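Local coordinates for Adenylate/guanylate cyclase/hydrolase, alpha/beta fold family (Ruegeria pomeroyi, PDB 3MR7), which probably acts as an adenylate cyclase, forming cyclic AMP from ATP, this chain being the cyclase-homology domain of a longer protein, at residues Cys73-Glu76 / Ile77-Met81; Val134-Ile137 / Val138-Thr142; Thr66-Ala69 / Ala70-Ala74. All coordinates share one frame; numbering follows the deposited sequence.

Interaction 1 (Cys73-Glu76 / Ile77-Met81); sequences CALE and IQQAM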
loop_
_atom_site.group_PDB
_atom_site.type_symbol
_atom_site.label_atom_id
_atom_site.label_comp_id
_atom_site.label_asym_id
_atom_site.label_seq_id
_atom_site.Cartn_x
_atom_site.Cartn_y
_atom_site.Cartn_z
ATOM N N CYS A 73 -14.730 13.669 -8.629
ATOM C CA CYS A 73 -15.351 12.526 -8.000
ATOM C C CYS A 73 -14.521 12.079 -6.789
ATOM O O CYS A 73 -15.066 11.890 -5.700
ATOM C CB CYS A 73 -15.533 11.421 -9.029
ATOM S SG CYS A 73 -16.164 9.896 -8.416
ATOM N N ALA A 74 -13.210 11.942 -6.970
ATOM C CA ALA A 74 -12.304 11.566 -5.862
ATOM C C ALA A 74 -12.255 12.626 -4.762
ATOM O O ALA A 74 -12.167 12.323 -3.576
ATOM C CB ALA A 74 -10.867 11.283 -6.385
ATOM N N LEU A 75 -12.265 13.881 -5.161
ATOM C CA LEU A 75 -12.234 14.927 -4.183
ATOM C C LEU A 75 -13.540 14.904 -3.377
ATOM O O LEU A 75 -13.523 15.122 -2.176
ATOM C CB LEU A 75 -12.011 16.259 -4.881
ATOM C CG LEU A 75 -10.553 16.524 -5.233
ATOM C CD1 LEU A 75 -10.465 17.728 -6.133
ATOM C CD2 LEU A 75 -9.736 16.755 -3.972
ATOM N N GLU A 76 -14.655 14.618 -4.055
ATOM C CA GLU A 76 -15.983 14.558 -3.446
ATOM C C GLU A 76 -16.027 13.482 -2.389
ATOM O O GLU A 76 -16.461 13.708 -1.249
ATOM C CB GLU A 76 -17.043 14.247 -4.498
ATOM C CG GLU A 76 -18.473 14.436 -4.009
ATOM C CD GLU A 76 -19.551 13.938 -5.005
ATOM O OE1 GLU A 76 -19.289 13.903 -6.235
ATOM O OE2 GLU A 76 -20.672 13.589 -4.549
ATOM N N ILE A 77 -15.581 12.301 -2.794
ATOM C CA ILE A 77 -15.412 11.178 -1.900
ATOM C C ILE A 77 -14.485 11.429 -0.691
ATOM O O ILE A 77 -14.897 11.237 0.443
ATOM C CB ILE A 77 -14.899 9.975 -2.687
ATOM C CG1 ILE A 77 -15.924 9.601 -3.752
ATOM C CG2 ILE A 77 -14.614 8.790 -1.745
ATOM C CD1 ILE A 77 -15.526 8.417 -4.592
ATOM N N GLN A 78 -13.245 11.848 -0.942
ATOM C CA GLN A 78 -12.261 12.041 0.107
ATOM C C GLN A 78 -12.638 13.151 1.085
ATOM O O GLN A 78 -12.433 13.022 2.276
ATOM C CB GLN A 78 -10.883 12.302 -0.497
ATOM C CG GLN A 78 -10.348 11.145 -1.277
ATOM C CD GLN A 78 -10.226 9.891 -0.411
ATOM O OE1 GLN A 78 -11.210 9.444 0.194
ATOM N NE2 GLN A 78 -9.010 9.316 -0.346
ATOM N N GLN A 79 -13.211 14.235 0.591
ATOM C CA GLN A 79 -13.697 15.286 1.485
ATOM C C GLN A 79 -14.895 14.890 2.361
ATOM O O GLN A 79 -15.043 15.387 3.490
ATOM C CB GLN A 79 -14.031 16.543 0.703
ATOM C CG GLN A 79 -12.822 17.228 0.092
ATOM C CD GLN A 79 -13.229 18.147 -1.032
ATOM O OE1 GLN A 79 -14.411 18.234 -1.378
ATOM N NE2 GLN A 79 -12.264 18.836 -1.611
ATOM N N ALA A 80 -15.753 14.006 1.856
ATOM C CA ALA A 80 -16.894 13.595 2.645
ATOM C C ALA A 80 -16.400 12.609 3.706
ATOM O O ALA A 80 -16.907 12.556 4.831
ATOM C CB ALA A 80 -17.945 12.964 1.770
HETATM N N MSE A 81 -15.393 11.834 3.341
HETATM C CA MSE A 81 -14.896 10.820 4.245
HETATM C C MSE A 81 -14.199 11.481 5.398
HETATM O O MSE A 81 -14.219 10.947 6.505
HETATM C CB MSE A 81 -13.960 9.842 3.544
HETATM C CG MSE A 81 -14.702 8.909 2.615
HETATM SE SE MSE A 81 -15.742 7.583 3.626
HETATM C CE MSE A 81 -14.255 6.439 4.188
#
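Ile77 lies back along the turn that precedes it, and its outer branch meets Cys73 one helical turn earlier. With CG1 beside the backbone N (chi1 -61°) and the chain extended to CD1, this branch runs past the Cys73 carbonyl, and the methyl Ile77 CD1 ends 4.1 Å from Cys73 SG. The same carbonyl receives the amide of Ile77, with Ile77 N 3.0 Å from Cys73 O. Sulfur and methyl lie on the same flank of the helix, as side chains four residues apart do.

Leu75 and Gln79 repeat this i to i+4 spacing with different chemistry. The two side chains cross obliquely, Gln79 NE2 coming 4.0 Å from the methyl Leu75 CD2, while the CB and CG of Gln79 pass beside Leu75 O. The polar end of Gln79 looks to Glu148, whose OE2 bonds NE2. Gln78 behaves otherwise. Gln78 CG lies 3.2 Å from Ala74 O, then the chain bends at chi2 and carries the amide off the helix, where NE2 is gripped twice, by the carbonyl oxygens of Ala131 and Tyr96. These two bonds satisfy a buried amide and would fix its rotation.

Helix 67-84 of the cyclase domain packs on two strands with one set of residues and touches a helix with another. Ala74 and Gln78 pack on Ile98 of strand 96-107 and, with Leu75, on Ile132 of strand 132-135, while Cys73, Glu76 and Ala80 touch helix 27-47 through Ile45, Ala44 and Leu40.

Interaction 2 (Val134-Ile137 / Val138-Thr142); sequences VSDI and VHQIT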
loop_
_atom_site.group_PDB
_atom_site.type_symbol
_atom_site.label_atom_id
_atom_site.label_comp_id
_atom_site.label_asym_id
_atom_site.label_seq_id
_atom_site.Cartn_x
_atom_site.Cartn_y
_atom_site.Cartn_z
ATOM N N VAL A 134 -2.349 11.522 -8.374
ATOM C CA VAL A 134 -2.644 11.562 -9.809
ATOM C C VAL A 134 -1.350 11.616 -10.590
ATOM O O VAL A 134 -0.347 12.163 -10.128
ATOM C CB VAL A 134 -3.488 12.774 -10.163
ATOM C CG1 VAL A 134 -4.503 13.004 -9.046
ATOM C CG2 VAL A 134 -2.598 14.021 -10.346
ATOM N N SER A 135 -1.336 11.027 -11.766
ATOM C CA SER A 135 -0.118 11.081 -12.537
ATOM C C SER A 135 0.043 12.526 -12.999
ATOM O O SER A 135 -0.893 13.334 -12.897
ATOM C CB SER A 135 -0.202 10.160 -13.738
ATOM O OG SER A 135 -1.149 10.679 -14.662
ATOM N N ASP A 136 1.234 12.823 -13.511
ATOM C CA ASP A 136 1.592 14.126 -14.036
ATOM C C ASP A 136 0.724 14.499 -15.223
ATOM O O ASP A 136 0.347 15.654 -15.365
ATOM C CB ASP A 136 3.069 14.140 -14.448
ATOM C CG ASP A 136 3.543 15.515 -14.830
ATOM O OD1 ASP A 136 3.316 16.434 -14.039
ATOM O OD2 ASP A 136 4.134 15.688 -15.910
ATOM N N ILE A 137 0.418 13.533 -16.089
ATOM C CA ILE A 137 -0.489 13.813 -17.192
ATOM C C ILE A 137 -1.804 14.354 -16.613
ATOM O O ILE A 137 -2.353 15.338 -17.131
ATOM C CB ILE A 137 -0.850 12.571 -17.984
ATOM C CG1 ILE A 137 0.340 11.940 -18.629
ATOM C CG2 ILE A 137 -1.757 12.900 -19.095
ATOM C CD1 ILE A 137 -0.026 10.526 -19.068
ATOM N N VAL A 138 -2.332 13.708 -15.562
ATOM C CA VAL A 138 -3.639 14.118 -15.039
ATOM C C VAL A 138 -3.513 15.516 -14.503
ATOM O O VAL A 138 -4.382 16.368 -14.698
ATOM C CB VAL A 138 -4.198 13.202 -13.932
ATOM C CG1 VAL A 138 -5.262 13.918 -13.142
ATOM C CG2 VAL A 138 -4.787 11.933 -14.526
ATOM N N HIS A 139 -2.386 15.763 -13.855
ATOM C CA HIS A 139 -2.165 17.062 -13.236
ATOM C C HIS A 139 -2.093 18.218 -14.221
ATOM O O HIS A 139 -2.600 19.291 -13.920
ATOM C CB HIS A 139 -0.916 17.064 -12.375
ATOM C CG HIS A 139 -0.752 18.329 -11.607
ATOM N ND1 HIS A 139 0.156 19.306 -11.970
ATOM C CD2 HIS A 139 -1.402 18.803 -10.526
ATOM C CE1 HIS A 139 0.064 20.307 -11.124
ATOM N NE2 HIS A 139 -0.876 20.033 -10.235
ATOM N N GLN A 140 -1.464 18.012 -15.378
ATOM C CA GLN A 140 -1.282 19.107 -16.329
ATOM C C GLN A 140 -2.640 19.509 -16.890
ATOM O O GLN A 140 -2.841 20.655 -17.286
ATOM C CB GLN A 140 -0.322 18.736 -17.459
ATOM C CG GLN A 140 1.039 18.290 -17.004
ATOM C CD GLN A 140 2.043 18.200 -18.141
ATOM O OE1 GLN A 140 2.692 17.167 -18.316
ATOM N NE2 GLN A 140 2.182 19.288 -18.926
ATOM N N ILE A 141 -3.584 18.571 -16.870
ATOM C CA ILE A 141 -4.914 18.800 -17.444
ATOM C C ILE A 141 -5.886 19.352 -16.425
ATOM O O ILE A 141 -6.838 20.045 -16.793
ATOM C CB ILE A 141 -5.546 17.485 -17.980
ATOM C CG1 ILE A 141 -4.815 16.970 -19.211
ATOM C CG2 ILE A 141 -7.007 17.677 -18.302
ATOM C CD1 ILE A 141 -5.407 15.742 -19.741
ATOM N N THR A 142 -5.663 19.041 -15.142
ATOM C CA THR A 142 -6.672 19.355 -14.125
ATOM C C THR A 142 -6.322 20.508 -13.182
ATOM O O THR A 142 -7.217 21.117 -12.601
ATOM C CB THR A 142 -7.045 18.110 -13.309
ATOM O OG1 THR A 142 -5.850 17.508 -12.827
ATOM C CG2 THR A 142 -7.752 17.099 -14.184
#
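Val134 and Val138 meet at a strand-to-helix junction, where strand 132-135 runs straight into helix 136-142 and Ser135 serves as the N-cap. Packing is closest on the inner side. The two valines cross at about a right angle, with Val138 CG1 set 3.7 Å from Val134 CB, and Val138 reaches on to Ile100 and Ile102 of strand 96-107. Beside them Ser135 turns OG between its backbone N and carbonyl carbon (chi1 69°), which places it to accept weakly from the amide of the first turn, Val138 N lying 3.4 Å from Ser135 OG. A second bond, to Asn101 OD1, steadies this hydroxyl. The Ser135 carbonyl takes the amide of His139, with His139 N 3.0 Å from Ser135 O.

The other side is looser and faces solvent. Ile137, Gln140 and Ile141 are exposed, and Ile137 O is approached by Ile141 N only weakly, at 3.5 Å. Between the two sides stands Asp136, whose OD1 accepts from the indole NE1 of Trp168, the ring on which His139 stacks. An alanine in place of Asp136 is likely to leave that indole N-H without this acceptor and the Trp168 ring less firmly fixed against His139. At the far end of the helix the Thr142 hydroxyl turns back on the preceding turn: Thr142 OG1 donates to Val138 O over 2.6 Å, from 47° above the carbonyl plane.

Interaction 3 (Thr66-Ala69 / Ala70-Ala74); sequences TAQA and ALRCA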
loop_
_atom_site.group_PDB
_atom_site.type_symbol
_atom_site.label_atom_id
_atom_site.label_comp_id
_atom_site.label_asym_id
_atom_site.label_seq_id
_atom_site.Cartn_x
_atom_site.Cartn_y
_atom_site.Cartn_z
ATOM N N THR A 66 -14.017 12.445 -18.784
ATOM C CA THR A 66 -13.098 13.560 -18.627
ATOM C C THR A 66 -12.154 13.317 -17.478
ATOM O O THR A 66 -12.502 12.618 -16.546
ATOM C CB THR A 66 -13.824 14.911 -18.442
ATOM O OG1 THR A 66 -14.850 14.812 -17.433
ATOM C CG2 THR A 66 -14.436 15.313 -19.754
ATOM N N ALA A 67 -10.958 13.889 -17.552
ATOM C CA ALA A 67 -10.048 13.905 -16.415
ATOM C C ALA A 67 -10.664 14.711 -15.262
ATOM O O ALA A 67 -10.622 14.306 -14.109
ATOM C CB ALA A 67 -8.712 14.476 -16.822
ATOM N N GLN A 68 -11.287 15.834 -15.571
ATOM C CA GLN A 68 -11.936 16.597 -14.532
ATOM C C GLN A 68 -12.902 15.743 -13.688
ATOM O O GLN A 68 -12.851 15.797 -12.457
ATOM C CB GLN A 68 -12.636 17.793 -15.133
ATOM C CG GLN A 68 -12.595 19.029 -14.265
ATOM C CD GLN A 68 -13.372 20.207 -14.878
ATOM O OE1 GLN A 68 -13.801 20.160 -16.043
ATOM N NE2 GLN A 68 -13.547 21.270 -14.091
ATOM N N ALA A 69 -13.761 14.939 -14.324
ATOM C CA ALA A 69 -14.811 14.210 -13.589
ATOM C C ALA A 69 -14.249 13.134 -12.662
ATOM O O ALA A 69 -14.758 12.924 -11.570
ATOM C CB ALA A 69 -15.827 13.610 -14.535
ATOM N N ALA A 70 -13.204 12.446 -13.101
ATOM C CA ALA A 70 -12.511 11.522 -12.226
ATOM C C ALA A 70 -12.060 12.270 -10.979
ATOM O O ALA A 70 -12.281 11.810 -9.849
ATOM C CB ALA A 70 -11.316 10.891 -12.931
ATOM N N LEU A 71 -11.461 13.438 -11.177
ATOM C CA LEU A 71 -10.856 14.142 -10.057
ATOM C C LEU A 71 -11.878 14.739 -9.095
ATOM O O LEU A 71 -11.720 14.623 -7.889
ATOM C CB LEU A 71 -9.834 15.186 -10.524
ATOM C CG LEU A 71 -9.044 15.850 -9.389
ATOM C CD1 LEU A 71 -8.513 14.805 -8.415
ATOM C CD2 LEU A 71 -7.901 16.699 -9.935
ATOM N N ARG A 72 -12.928 15.363 -9.606
ATOM C CA ARG A 72 -13.935 15.923 -8.709
ATOM C C ARG A 72 -14.616 14.798 -7.961
ATOM O O ARG A 72 -15.035 14.941 -6.804
ATOM C CB ARG A 72 -14.985 16.707 -9.474
ATOM C CG ARG A 72 -14.445 17.963 -10.116
ATOM C CD ARG A 72 -15.430 18.452 -11.166
ATOM N NE ARG A 72 -15.133 19.793 -11.654
ATOM C CZ ARG A 72 -15.974 20.500 -12.400
ATOM N NH1 ARG A 72 -17.157 19.995 -12.733
ATOM N NH2 ARG A 72 -15.640 21.716 -12.809
ATOM N N CYS A 73 -14.730 13.669 -8.629
ATOM C CA CYS A 73 -15.351 12.526 -8.000
ATOM C C CYS A 73 -14.521 12.079 -6.789
ATOM O O CYS A 73 -15.066 11.890 -5.700
ATOM C CB CYS A 73 -15.533 11.421 -9.029
ATOM S SG CYS A 73 -16.164 9.896 -8.416
ATOM N N ALA A 74 -13.210 11.942 -6.970
ATOM C CA ALA A 74 -12.304 11.566 -5.862
ATOM C C ALA A 74 -12.255 12.626 -4.762
ATOM O O ALA A 74 -12.167 12.323 -3.576
ATOM C CB ALA A 74 -10.867 11.283 -6.385
#
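Arg72 lies alongside the turn it follows, its side chain passing over Gln68. Arg72 CB starts 3.8 Å from Gln68 O, and Arg72 CG comes a little nearer, 3.6 Å from Gln68 O. The chain then runs extended from CG to NE, and Arg72 CD is still close to that oxygen, which also accepts the Arg72 amide, at 2.9 Å from Arg72 N to Gln68 O. Beyond CD the partner changes from backbone to side chain: NE and CZ face the Gln68 amide, Arg72 NE lying 3.7 Å from its carbon, Gln68 CD. As modelled, this amide sits over one face of the guanidinium, shifted toward its rim, with the planes 62° apart. At the tip NH1 is the guanidinium nitrogen more distant from Gln68 NE2, whereas NH2 is set against it donor to donor, which leaves the position and tilt of the amide doubtful.

This pair stands on the outer flank of the first turns of helix 67-84, one of the helices that pack on the sheet of the nucleotide-cyclase fold. Thr66 is its N-cap, with 3.3 Å between Thr66 OG1 and the donor Ala69 N. On the strand-facing side Ala67 and Ala70 rest on Ile102 and Ile100 of strand 96-107; Ala69, Ala70 and Cys73 touch Phe64 of strand 59-64. The Ala69 carbonyl accepts the amide one turn on, Cys73 N lying 3.0 Å from Ala69 O.

Interactions 1 and 3 are successive parts of one helix, 67-84, and share Cys73 and Ala74. Interaction 3 is its capped beginning, with Ala67 and Ala70 inward and polar Gln68 and Arg72 outward; interaction 1 lies further along and is more deeply buried: its apolar residues touch both the sheet and helix 27-47, and a glutamine is the polar exception among its buried residues. Interaction 2, on helix 136-142, is only partly buried. It meets interaction 3 where Thr142 packs on Leu71 and Ala67, with Thr142 OG1 3.6 Å from Leu71 CD2, but does not touch interaction 1. Interactions 2 and 3 both include hydroxyl N-caps; interaction 1, mid-helix, has none.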